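Local coordinates for protein uroporphyrin-III C-methyltransferase (Pseudomonas denitrificans, PDB 1S4D) that methylates uroporphyrinogen III at C-2 and then C-7, using S-adenosyl-L-methionine, to give precorrin-2 on the routes to vitamin B12 and siroheme, at residues P24-L29 / L136-I141; G28-H33 / E52-L57; F104-G109 / V181-M186; I129-G134 / P240-V245. One frame throughout, in Å; residues are numbered along the deposited sequence.

Interaction 1. Residues P24-L29 / L136-I141; sequences PGDPGL and LAYAGI. With SAH (S-adenosyl-L-homocysteine), chain Q.
Tyr138 reaches out from the end of helix 131-137 and brings its phenol to Asp26 and Leu29, in the glycine-rich turn that follows strand 16-21. On this turn Asp26 forms an Asx turn: its OD1 accepts from Gly28 N at 2.9 Å, with the N-H coming from above the carboxylate plane, 55° out of it. With CG anti to its own backbone N (chi1 -177°), the aspartate sends its other oxygen toward the tyrosine. That oxygen meets the phenol at the ring edge, near the ring plane, while carboxylate and ring stand almost perpendicular (83°). Tyr138 OH donates to Asp26 OD2 at 2.6 Å, although the modelled place of OD2 is less certain than the rest. Leu29 comes from the opposite direction to the tyrosine, and both its methyls lie at the phenol end; CD2 is 3.7 Å from Tyr138 CZ, approaching the ring obliquely. The hydroxyl thus has the carboxylate and the leucine methyls on adjoining sides. His33 of the second subunit packs on Asp26, Leu29 and Tyr138, which places the contact at the dimer interface, and Trp257 meets the tyrosine ring edge-to-face. At the start of the turn, Pro24 O receives a weak bond from the adenine N6 of SAH at 2.7 Å, so one short loop serves both cofactor and tyrosine. Behind Tyr138 the helix ends in a Schellman motif with Gly140 at positive phi, where Ile141 N (2.9 Å) and Ala139 N reach Leu136 O from opposite faces of its carbonyl plane.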
# COMPACT_ATOMS: atom_id res chain seq x y z
N PRO B 24 -9.06 1.52 3.14
CA PRO B 24 -10.21 1.05 2.35
C PRO B 24 -11.56 1.03 3.01
O PRO B 24 -12.55 0.89 2.29
CB PRO B 24 -9.83 -0.39 2.00
CG PRO B 24 -8.93 -0.80 3.12
CD PRO B 24 -8.17 0.42 3.54
N GLY B 25 -11.64 1.10 4.34
CA GLY B 25 -12.93 1.09 5.00
C GLY B 25 -12.81 0.85 6.48
O GLY B 25 -13.06 1.72 7.28
N ASP B 26 -12.44 -0.37 6.85
CA ASP B 26 -12.27 -0.75 8.24
C ASP B 26 -11.54 0.32 9.08
O ASP B 26 -10.37 0.58 8.86
CB ASP B 26 -11.53 -2.09 8.25
CG ASP B 26 -11.35 -2.66 9.64
OD1 ASP B 26 -11.72 -1.99 10.62
OD2 ASP B 26 -10.84 -3.78 9.83
N PRO B 27 -12.19 0.89 10.08
CA PRO B 27 -11.52 1.90 10.93
C PRO B 27 -10.28 1.36 11.65
O PRO B 27 -9.43 2.17 11.98
CB PRO B 27 -12.58 2.27 11.97
CG PRO B 27 -13.84 1.74 11.45
CD PRO B 27 -13.55 0.57 10.55
N GLY B 28 -10.16 0.05 11.87
CA GLY B 28 -8.95 -0.52 12.46
C GLY B 28 -7.67 -0.34 11.65
O GLY B 28 -6.58 -0.53 12.19
N LEU B 29 -7.82 0.02 10.37
CA LEU B 29 -6.72 0.12 9.40
C LEU B 29 -6.21 1.54 9.30
O LEU B 29 -5.25 1.81 8.58
CB LEU B 29 -7.20 -0.30 8.01
CG LEU B 29 -7.07 -1.73 7.48
CD1 LEU B 29 -6.69 -2.74 8.54
CD2 LEU B 29 -8.33 -2.17 6.79
N LEU B 136 -7.31 -6.52 -0.84
CA LEU B 136 -7.24 -7.89 -1.33
C LEU B 136 -6.91 -8.89 -0.21
O LEU B 136 -7.43 -10.01 -0.21
CB LEU B 136 -6.28 -7.99 -2.51
CG LEU B 136 -6.76 -7.24 -3.76
CD1 LEU B 136 -5.70 -7.29 -4.79
CD2 LEU B 136 -8.02 -7.85 -4.34
N ALA B 137 -6.08 -8.45 0.74
CA ALA B 137 -5.86 -9.22 1.97
C ALA B 137 -7.16 -9.60 2.66
O ALA B 137 -7.30 -10.73 3.18
CB ALA B 137 -4.96 -8.47 2.92
N TYR B 138 -8.14 -8.68 2.67
CA TYR B 138 -9.40 -9.01 3.36
C TYR B 138 -10.26 -10.02 2.58
O TYR B 138 -11.26 -10.47 3.09
CB TYR B 138 -10.23 -7.77 3.69
CG TYR B 138 -9.88 -7.08 4.98
CD1 TYR B 138 -8.57 -6.60 5.21
CD2 TYR B 138 -10.85 -6.85 5.96
CE1 TYR B 138 -8.24 -5.93 6.39
CE2 TYR B 138 -10.54 -6.18 7.14
CZ TYR B 138 -9.24 -5.73 7.35
OH TYR B 138 -8.95 -5.07 8.51
N ALA B 139 -9.85 -10.36 1.36
CA ALA B 139 -10.59 -11.32 0.55
C ALA B 139 -9.83 -12.62 0.47
O ALA B 139 -10.26 -13.52 -0.25
CB ALA B 139 -10.86 -10.77 -0.87
N GLY B 140 -8.70 -12.69 1.19
CA GLY B 140 -7.81 -13.83 1.15
C GLY B 140 -6.91 -13.92 -0.07
O GLY B 140 -6.43 -15.01 -0.41
N ILE B 141 -6.66 -12.79 -0.73
CA ILE B 141 -5.77 -12.78 -1.89
C ILE B 141 -4.49 -11.98 -1.63
O ILE B 141 -4.53 -10.75 -1.63
CB ILE B 141 -6.49 -12.22 -3.14
CG1 ILE B 141 -7.70 -13.09 -3.49
CG2 ILE B 141 -5.50 -12.07 -4.31
CD1 ILE B 141 -8.67 -12.42 -4.43
N SAH Q . -6.10 6.03 -3.14
CA SAH Q . -7.06 4.94 -3.17
CB SAH Q . -7.64 4.80 -4.56
CG SAH Q . -8.79 5.75 -4.85
SD SAH Q . -9.29 5.88 -6.59
C SAH Q . -6.44 3.64 -2.65
O SAH Q . -5.27 3.58 -2.29
OXT SAH Q . -7.08 2.60 -2.53
C5' SAH Q . -10.78 4.89 -6.26
C4' SAH Q . -10.71 3.38 -6.57
O4' SAH Q . -10.10 2.66 -5.52
C3' SAH Q . -12.05 2.67 -6.72
O3' SAH Q . -12.72 2.89 -7.92
C2' SAH Q . -11.69 1.21 -6.50
O2' SAH Q . -11.09 0.59 -7.62
C1' SAH Q . -10.62 1.35 -5.42
N9 SAH Q . -11.14 1.15 -4.05
C8 SAH Q . -11.11 2.09 -3.07
N7 SAH Q . -11.63 1.58 -1.96
C5 SAH Q . -12.02 0.33 -2.18
C6 SAH Q . -12.61 -0.64 -1.37
N6 SAH Q . -12.89 -0.38 -0.10
N1 SAH Q . -12.91 -1.88 -1.89
C2 SAH Q . -12.59 -2.15 -3.20
N3 SAH Q . -12.00 -1.20 -4.01
C4 SAH Q . -11.71 0.03 -3.51

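Interaction 2. Residues G28-H33 / E52-L57; sequences GLLTLH and EDCLKL
Leu30 sets its forked end against Cys54, with both methyls close to the thiol: CD1 lies 3.8 Å and CD2 3.9 Å from Cys54 SG. The sulfur stands anti to its own carbonyl carbon and beside the backbone N (chi1 -61°), a setting that lays it across the fork of the leucine. From one helical turn further on, Leu57 extends toward the same leucine, and the two side chains meet tip to tip, Leu57 CD1 at 4.1 Å from Leu30 CD2. The contact is entirely apolar, a small cluster with Leu30 and Cys54 buried, in which one residue is received by two that lie three positions apart. Residues 54-57 have helical backbone angles, and Leu57 N bonds to Cys54 O at 3.1 Å, a spacing that brings both side chains to Leu30. Leu57 also packs on Ala35 and Leu38. Next to Leu30, Thr31 is the N-cap of helix 32-40, its OG1 bonded to Ala34 N. Backbone bonds from Leu30 and its neighbours to the second subunit border the cluster. Apolar packing of this sort, at the start of the helix that links strands 16-21 and 43-46, belongs to a beta-alpha-beta crossover in the parallel sheet of an alpha/beta domain.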
# COMPACT_ATOMS: atom_id res chain seq x y z
N GLY B 28 -10.16 0.05 11.87
CA GLY B 28 -8.95 -0.52 12.46
C GLY B 28 -7.67 -0.34 11.65
O GLY B 28 -6.58 -0.53 12.19
N LEU B 29 -7.82 0.02 10.37
CA LEU B 29 -6.72 0.12 9.40
C LEU B 29 -6.21 1.54 9.30
O LEU B 29 -5.25 1.81 8.58
CB LEU B 29 -7.20 -0.30 8.01
CG LEU B 29 -7.07 -1.73 7.48
CD1 LEU B 29 -6.69 -2.74 8.54
CD2 LEU B 29 -8.33 -2.17 6.79
N LEU B 30 -6.86 2.47 9.99
CA LEU B 30 -6.28 3.78 10.22
C LEU B 30 -4.90 3.59 10.85
O LEU B 30 -4.71 2.65 11.64
CB LEU B 30 -7.16 4.55 11.19
CG LEU B 30 -8.21 5.56 10.73
CD1 LEU B 30 -8.46 5.52 9.22
CD2 LEU B 30 -9.49 5.38 11.51
N THR B 31 -3.94 4.45 10.52
CA THR B 31 -2.64 4.46 11.21
C THR B 31 -2.75 5.32 12.45
O THR B 31 -3.61 6.18 12.51
CB THR B 31 -1.55 5.08 10.34
OG1 THR B 31 -1.92 6.43 9.99
CG2 THR B 31 -1.38 4.32 9.00
N LEU B 32 -1.84 5.14 13.42
CA LEU B 32 -1.79 5.99 14.62
C LEU B 32 -1.79 7.49 14.24
O LEU B 32 -2.59 8.28 14.77
CB LEU B 32 -0.57 5.63 15.48
CG LEU B 32 -0.67 4.45 16.47
CD1 LEU B 32 -1.61 3.35 16.01
CD2 LEU B 32 0.70 3.82 16.85
N HIS B 33 -0.93 7.84 13.27
CA HIS B 33 -0.85 9.17 12.70
C HIS B 33 -2.20 9.72 12.18
O HIS B 33 -2.55 10.87 12.43
CB HIS B 33 0.11 9.13 11.52
CG HIS B 33 1.55 9.33 11.87
ND1 HIS B 33 1.97 10.16 12.88
CD2 HIS B 33 2.66 8.82 11.29
CE1 HIS B 33 3.29 10.15 12.92
NE2 HIS B 33 3.73 9.35 11.97
N GLU B 52 -18.30 6.74 7.54
CA GLU B 52 -18.59 7.24 8.89
C GLU B 52 -17.50 6.87 9.89
O GLU B 52 -16.65 7.69 10.20
CB GLU B 52 -19.96 6.74 9.40
CG GLU B 52 -20.37 7.30 10.78
CD GLU B 52 -21.62 6.62 11.36
OE1 GLU B 52 -22.54 6.28 10.59
OE2 GLU B 52 -21.68 6.45 12.60
N ASP B 53 -17.48 5.62 10.33
CA ASP B 53 -16.73 5.18 11.51
C ASP B 53 -15.45 5.98 11.79
O ASP B 53 -15.27 6.50 12.89
CB ASP B 53 -16.44 3.67 11.46
CG ASP B 53 -17.51 2.88 10.67
OD1 ASP B 53 -18.54 2.49 11.30
OD2 ASP B 53 -17.37 2.61 9.44
N CYS B 54 -14.57 6.14 10.80
CA CYS B 54 -13.41 7.03 10.88
C CYS B 54 -13.74 8.41 11.45
O CYS B 54 -13.09 8.88 12.38
CB CYS B 54 -12.82 7.22 9.50
SG CYS B 54 -12.25 5.66 8.81
N LEU B 55 -14.77 9.05 10.87
CA LEU B 55 -15.14 10.42 11.18
C LEU B 55 -15.55 10.64 12.62
O LEU B 55 -15.44 11.74 13.13
CB LEU B 55 -16.24 10.91 10.23
CG LEU B 55 -15.87 10.93 8.74
CD1 LEU B 55 -17.06 11.35 7.83
CD2 LEU B 55 -14.66 11.83 8.51
N LYS B 56 -16.01 9.57 13.27
CA LYS B 56 -16.40 9.58 14.68
C LYS B 56 -15.24 9.92 15.63
O LYS B 56 -15.48 10.21 16.80
CB LYS B 56 -17.01 8.22 15.07
CG LYS B 56 -18.46 8.27 15.59
CD LYS B 56 -18.52 8.33 17.13
CE LYS B 56 -19.31 7.16 17.73
NZ LYS B 56 -20.40 7.64 18.63
N LEU B 57 -14.01 9.88 15.14
CA LEU B 57 -12.84 10.19 15.95
C LEU B 57 -12.59 11.70 16.06
O LEU B 57 -11.89 12.17 16.99
CB LEU B 57 -11.60 9.49 15.41
CG LEU B 57 -11.37 8.01 15.71
CD1 LEU B 57 -10.20 7.49 14.93
CD2 LEU B 57 -11.14 7.76 17.19

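Interaction 3. Residues F104-G109 / V181-M186; sequences FVFGRG and VMYMAM. With SAH (S-adenosyl-L-homocysteine), chain Q.
The SAH pocket has one wall where Tyr183 and Met184, at the end of strand 179-183, meet Val105 and Phe106 of the loop before helix 109-118. The aromatic rings come together obliquely, their centroids 5.3 Å apart and their planes at 52°. Phe106 CD1 sits over one face of the tyrosine, 3.6 Å above the ring plane and offset toward the rim. Val105 has CG1 anti to its backbone N (chi1 -176°), and this methyl approaches the phenol end, 3.7 Å from Tyr183 CZ. At the ring edge, and in its plane, lies OXT of the SAH carboxylate. The hydroxyl has its polar partners outside this pair of segments, in Thr130 OG1 and Gly132 N. A leucine in place of Tyr183 would probably deprive Thr130 and Gly132 of that shared partner and open a gap beneath Phe106. Met184 is bent at its last torsion and carries CE to 3.6 Å from Phe106 CB, while the same methyl is 3.7 Å from SAH SD. Backbone atoms grip the amino group and the ribose of the ligand: Val105 O accepts from SAH N at 2.7 Å, and Met184 N donates to SAH O2' at 3.0 Å in a nearly straight bond. Thr144 of the second subunit is hydrogen-bonded to Phe106 N, which puts the loop at the dimer interface. Phe106 O faces SAH SD (3.3 Å), a neutral thioether here; in S-adenosyl-L-methionine, where the sulfur is a sulfonium, a carbonyl oxygen on that side would probably be electrostatically favourable.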
# COMPACT_ATOMS: atom_id res chain seq x y z
N PHE B 104 -1.40 8.57 -2.30
CA PHE B 104 -0.57 8.59 -3.50
C PHE B 104 -0.84 7.45 -4.49
O PHE B 104 -0.18 7.34 -5.53
CB PHE B 104 0.92 8.64 -3.14
CG PHE B 104 1.41 10.00 -2.65
CD1 PHE B 104 2.68 10.11 -2.08
CD2 PHE B 104 0.63 11.16 -2.78
CE1 PHE B 104 3.16 11.34 -1.64
CE2 PHE B 104 1.10 12.41 -2.33
CZ PHE B 104 2.36 12.50 -1.77
N VAL B 105 -1.83 6.60 -4.19
CA VAL B 105 -2.19 5.53 -5.12
C VAL B 105 -3.47 5.91 -5.88
O VAL B 105 -4.55 5.82 -5.35
CB VAL B 105 -2.27 4.16 -4.39
CG1 VAL B 105 -2.56 3.00 -5.36
CG2 VAL B 105 -0.99 3.91 -3.61
N PHE B 106 -3.32 6.38 -7.12
CA PHE B 106 -4.44 6.85 -7.93
C PHE B 106 -5.44 7.67 -7.11
O PHE B 106 -6.62 7.60 -7.33
CB PHE B 106 -5.16 5.69 -8.67
CG PHE B 106 -4.23 4.79 -9.43
CD1 PHE B 106 -3.99 3.49 -8.98
CD2 PHE B 106 -3.53 5.26 -10.54
CE1 PHE B 106 -3.06 2.66 -9.67
CE2 PHE B 106 -2.62 4.44 -11.23
CZ PHE B 106 -2.39 3.13 -10.79
N GLY B 107 -4.99 8.46 -6.15
CA GLY B 107 -5.93 9.34 -5.47
C GLY B 107 -5.71 10.86 -5.52
O GLY B 107 -6.14 11.55 -4.60
N ARG B 108 -5.08 11.35 -6.59
CA ARG B 108 -4.70 12.77 -6.77
C ARG B 108 -4.06 13.52 -5.58
O ARG B 108 -4.18 14.74 -5.49
CB ARG B 108 -5.79 13.61 -7.45
CG ARG B 108 -7.02 12.84 -7.90
CD ARG B 108 -7.70 13.22 -9.23
NE ARG B 108 -7.07 14.25 -10.06
CZ ARG B 108 -7.75 15.04 -10.90
NH1 ARG B 108 -7.13 15.98 -11.62
NH2 ARG B 108 -9.08 14.91 -11.00
N GLY B 109 -3.35 12.81 -4.71
CA GLY B 109 -2.62 13.42 -3.61
C GLY B 109 -1.42 14.28 -4.01
O GLY B 109 -1.16 15.34 -3.41
N VAL B 181 -3.28 -5.86 -10.75
CA VAL B 181 -4.25 -5.36 -9.80
C VAL B 181 -4.82 -4.05 -10.33
O VAL B 181 -4.08 -3.09 -10.58
CB VAL B 181 -3.61 -5.14 -8.40
CG1 VAL B 181 -4.59 -4.36 -7.46
CG2 VAL B 181 -3.09 -6.47 -7.80
N MET B 182 -6.13 -4.01 -10.52
CA MET B 182 -6.70 -2.93 -11.28
C MET B 182 -7.69 -2.12 -10.45
O MET B 182 -8.60 -2.69 -9.84
CB MET B 182 -7.35 -3.47 -12.55
CG MET B 182 -6.52 -4.52 -13.23
SD MET B 182 -6.99 -4.69 -14.94
CE MET B 182 -8.47 -5.74 -14.81
N TYR B 183 -7.46 -0.80 -10.45
CA TYR B 183 -8.27 0.22 -9.80
C TYR B 183 -9.18 0.83 -10.86
O TYR B 183 -8.80 0.89 -12.03
CB TYR B 183 -7.36 1.33 -9.26
CG TYR B 183 -6.55 0.96 -8.02
CD1 TYR B 183 -5.37 0.18 -8.12
CD2 TYR B 183 -6.95 1.40 -6.77
CE1 TYR B 183 -4.63 -0.16 -6.98
CE2 TYR B 183 -6.22 1.08 -5.65
CZ TYR B 183 -5.08 0.30 -5.75
OH TYR B 183 -4.41 -0.01 -4.59
N MET B 184 -10.39 1.26 -10.48
CA MET B 184 -11.32 1.93 -11.39
C MET B 184 -11.43 1.27 -12.76
O MET B 184 -11.34 1.93 -13.78
CB MET B 184 -10.95 3.40 -11.57
CG MET B 184 -10.69 4.11 -10.24
SD MET B 184 -10.12 5.77 -10.50
CE MET B 184 -8.39 5.56 -10.17
N ALA B 185 -11.68 -0.04 -12.75
CA ALA B 185 -11.69 -0.86 -13.97
C ALA B 185 -13.04 -1.50 -14.23
O ALA B 185 -13.15 -2.39 -15.06
CB ALA B 185 -10.60 -1.93 -13.89
N MET B 186 -14.07 -1.06 -13.52
CA MET B 186 -15.38 -1.71 -13.65
C MET B 186 -16.10 -1.30 -14.92
O MET B 186 -16.55 -2.13 -15.68
CB MET B 186 -16.27 -1.41 -12.43
CG MET B 186 -15.77 -1.99 -11.15
SD MET B 186 -16.06 -3.74 -11.03
CE MET B 186 -17.79 -3.80 -10.40
N SAH Q . -6.10 6.03 -3.14
CA SAH Q . -7.06 4.94 -3.17
CB SAH Q . -7.64 4.80 -4.56
CG SAH Q . -8.79 5.75 -4.85
SD SAH Q . -9.29 5.88 -6.59
C SAH Q . -6.44 3.64 -2.65
O SAH Q . -5.27 3.58 -2.29
OXT SAH Q . -7.08 2.60 -2.53
C5' SAH Q . -10.78 4.89 -6.26
C4' SAH Q . -10.71 3.38 -6.57
O4' SAH Q . -10.10 2.66 -5.52
C3' SAH Q . -12.05 2.67 -6.72
O3' SAH Q . -12.72 2.89 -7.92
C2' SAH Q . -11.69 1.21 -6.50
O2' SAH Q . -11.09 0.59 -7.62
C1' SAH Q . -10.62 1.35 -5.42
N9 SAH Q . -11.14 1.15 -4.05
C8 SAH Q . -11.11 2.09 -3.07
N7 SAH Q . -11.63 1.58 -1.96
C5 SAH Q . -12.02 0.33 -2.18
C6 SAH Q . -12.61 -0.64 -1.37
N6 SAH Q . -12.89 -0.38 -0.10
N1 SAH Q . -12.91 -1.88 -1.89
C2 SAH Q . -12.59 -2.15 -3.20
N3 SAH Q . -12.00 -1.20 -4.01
C4 SAH Q . -11.71 0.03 -3.51

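Interaction 4. Residues I129-G134 / P240-V245; sequences ITAGIG and PAIVVV. With SAH (S-adenosyl-L-homocysteine), chain Q.
Thr130 OG1 donates to SAH O at 2.6 Å, just before helix 131-137, whose first residue, Ala131, gives its N to SAH OXT at 3.1 Å and rests its side chain on Ile242 of strand 241-245. The backbone bond is almost straight (170°), and a carboxylate at this helix start is likely to be stabilised by the helix dipole. With OG1 anti to the backbone N (chi1 -169°), Thr130 turns its hydroxyl to the ligand. On the strand side, Ala241 O accepts from SAH O2' at 2.7 Å. Between these polar grips the packing is aliphatic. Ile242 CG1 touches Ala131 CB at 3.6 Å, and its CD1 passes on to the main chain of Gly132, 3.7 Å from the backbone N. Adenine lies between Ala131 CB on one face, 3.4 Å from SAH C4, and Pro240 CB on the other, 3.7 Å from the same atom. Ile242 CG1 lies on the same side as Ala131 CB, 3.5 Å from SAH N3. Shortening Ile242 to an alanine would probably leave a gap against Gly132 and remove the contact to N3, giving the adenine more freedom to shift. Such a cofactor seat, formed where the chain leaves the parallel sheet and meets a strand of the mixed one, is characteristic of the precorrin methyltransferase fold, which holds its cofactor in the cleft between two alpha/beta domains.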
# COMPACT_ATOMS: atom_id res chain seq x y z
N ILE B 129 -3.52 2.34 4.15
CA ILE B 129 -3.66 1.05 3.52
C ILE B 129 -4.39 1.21 2.18
O ILE B 129 -5.45 1.87 2.09
CB ILE B 129 -4.45 0.12 4.41
CG1 ILE B 129 -3.79 -0.03 5.78
CG2 ILE B 129 -4.66 -1.20 3.69
CD1 ILE B 129 -2.36 -0.65 5.78
N THR B 130 -3.82 0.62 1.13
CA THR B 130 -4.42 0.74 -0.21
C THR B 130 -5.35 -0.43 -0.56
O THR B 130 -5.13 -1.59 -0.17
CB THR B 130 -3.30 0.98 -1.31
OG1 THR B 130 -3.92 1.34 -2.56
CG2 THR B 130 -2.55 -0.29 -1.67
N ALA B 131 -6.40 -0.14 -1.31
CA ALA B 131 -7.38 -1.18 -1.61
C ALA B 131 -6.72 -2.38 -2.31
O ALA B 131 -7.05 -3.53 -1.99
CB ALA B 131 -8.53 -0.62 -2.43
N GLY B 132 -5.78 -2.11 -3.23
CA GLY B 132 -5.09 -3.15 -3.97
C GLY B 132 -4.15 -4.05 -3.17
O GLY B 132 -3.77 -5.12 -3.67
N ILE B 133 -3.76 -3.66 -1.95
CA ILE B 133 -2.96 -4.57 -1.13
C ILE B 133 -3.76 -4.99 0.08
O ILE B 133 -4.02 -6.19 0.27
CB ILE B 133 -1.61 -3.96 -0.71
CG1 ILE B 133 -0.79 -3.57 -1.95
CG2 ILE B 133 -0.83 -4.95 0.13
CD1 ILE B 133 0.35 -2.59 -1.68
N GLY B 134 -4.19 -4.03 0.89
CA GLY B 134 -4.90 -4.37 2.11
C GLY B 134 -6.29 -4.91 1.82
O GLY B 134 -6.69 -5.92 2.40
N PRO B 240 -17.10 0.78 -5.33
CA PRO B 240 -15.67 0.59 -5.65
C PRO B 240 -15.27 -0.90 -5.63
O PRO B 240 -15.75 -1.62 -4.77
CB PRO B 240 -14.96 1.38 -4.56
CG PRO B 240 -15.94 1.30 -3.36
CD PRO B 240 -17.32 1.17 -3.92
N ALA B 241 -14.42 -1.33 -6.56
CA ALA B 241 -13.97 -2.71 -6.60
C ALA B 241 -12.51 -2.77 -6.99
O ALA B 241 -12.03 -1.92 -7.72
CB ALA B 241 -14.81 -3.51 -7.60
N ILE B 242 -11.79 -3.76 -6.51
CA ILE B 242 -10.47 -3.97 -7.05
C ILE B 242 -10.57 -5.25 -7.89
O ILE B 242 -11.14 -6.24 -7.43
CB ILE B 242 -9.45 -4.12 -5.90
CG1 ILE B 242 -9.12 -2.76 -5.29
CG2 ILE B 242 -8.19 -4.90 -6.37
CD1 ILE B 242 -8.11 -1.95 -6.08
N VAL B 243 -10.05 -5.21 -9.11
CA VAL B 243 -10.00 -6.40 -9.95
C VAL B 243 -8.58 -6.95 -10.04
O VAL B 243 -7.66 -6.25 -10.52
CB VAL B 243 -10.44 -6.11 -11.37
CG1 VAL B 243 -10.65 -7.43 -12.10
CG2 VAL B 243 -11.71 -5.25 -11.38
N VAL B 244 -8.41 -8.19 -9.57
CA VAL B 244 -7.10 -8.85 -9.52
C VAL B 244 -7.07 -10.00 -10.50
O VAL B 244 -7.98 -10.82 -10.54
CB VAL B 244 -6.74 -9.35 -8.07
CG1 VAL B 244 -7.82 -10.30 -7.53
CG2 VAL B 244 -5.36 -10.01 -8.00
N VAL B 245 -6.00 -10.05 -11.28
CA VAL B 245 -5.83 -11.08 -12.30
C VAL B 245 -4.64 -11.95 -11.91
O VAL B 245 -3.56 -11.44 -11.49
CB VAL B 245 -5.60 -10.41 -13.67
CG1 VAL B 245 -5.44 -11.45 -14.76
CG2 VAL B 245 -6.77 -9.46 -14.01
N SAH Q . -6.10 6.03 -3.14
CA SAH Q . -7.06 4.94 -3.17
CB SAH Q . -7.64 4.80 -4.56
CG SAH Q . -8.79 5.75 -4.85
SD SAH Q . -9.29 5.88 -6.59
C SAH Q . -6.44 3.64 -2.65
O SAH Q . -5.27 3.58 -2.29
OXT SAH Q . -7.08 2.60 -2.53
C5' SAH Q . -10.78 4.89 -6.26
C4' SAH Q . -10.71 3.38 -6.57
O4' SAH Q . -10.10 2.66 -5.52
C3' SAH Q . -12.05 2.67 -6.72
O3' SAH Q . -12.72 2.89 -7.92
C2' SAH Q . -11.69 1.21 -6.50
O2' SAH Q . -11.09 0.59 -7.62
C1' SAH Q . -10.62 1.35 -5.42
N9 SAH Q . -11.14 1.15 -4.05
C8 SAH Q . -11.11 2.09 -3.07
N7 SAH Q . -11.63 1.58 -1.96
C5 SAH Q . -12.02 0.33 -2.18
C6 SAH Q . -12.61 -0.64 -1.37
N6 SAH Q . -12.89 -0.38 -0.10
N1 SAH Q . -12.91 -1.88 -1.89
C2 SAH Q . -12.59 -2.15 -3.20
N3 SAH Q . -12.00 -1.20 -4.01
C4 SAH Q . -11.71 0.03 -3.51

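From the N terminus, the loop after strand 16-21 opens interactions 1 and 2 in turn, for their first segments share Gly28 and Leu29. Interaction 2 closes first, within the domain of the parallel sheet, by joining the start of helix 32-40 to residues 52-57. Interaction 1 spans a far longer loop, closing at the C-terminal end of helix 131-137. Interactions 3 and 4 open inside that loop and close outside it, at neighbouring strands 179-183 and 241-245 of the mixed sheet; both therefore cross interaction 1, and they cross each other. Interaction 2 stands in series with both. Interactions 1, 3 and 4 share SAH, and all four border the second subunit.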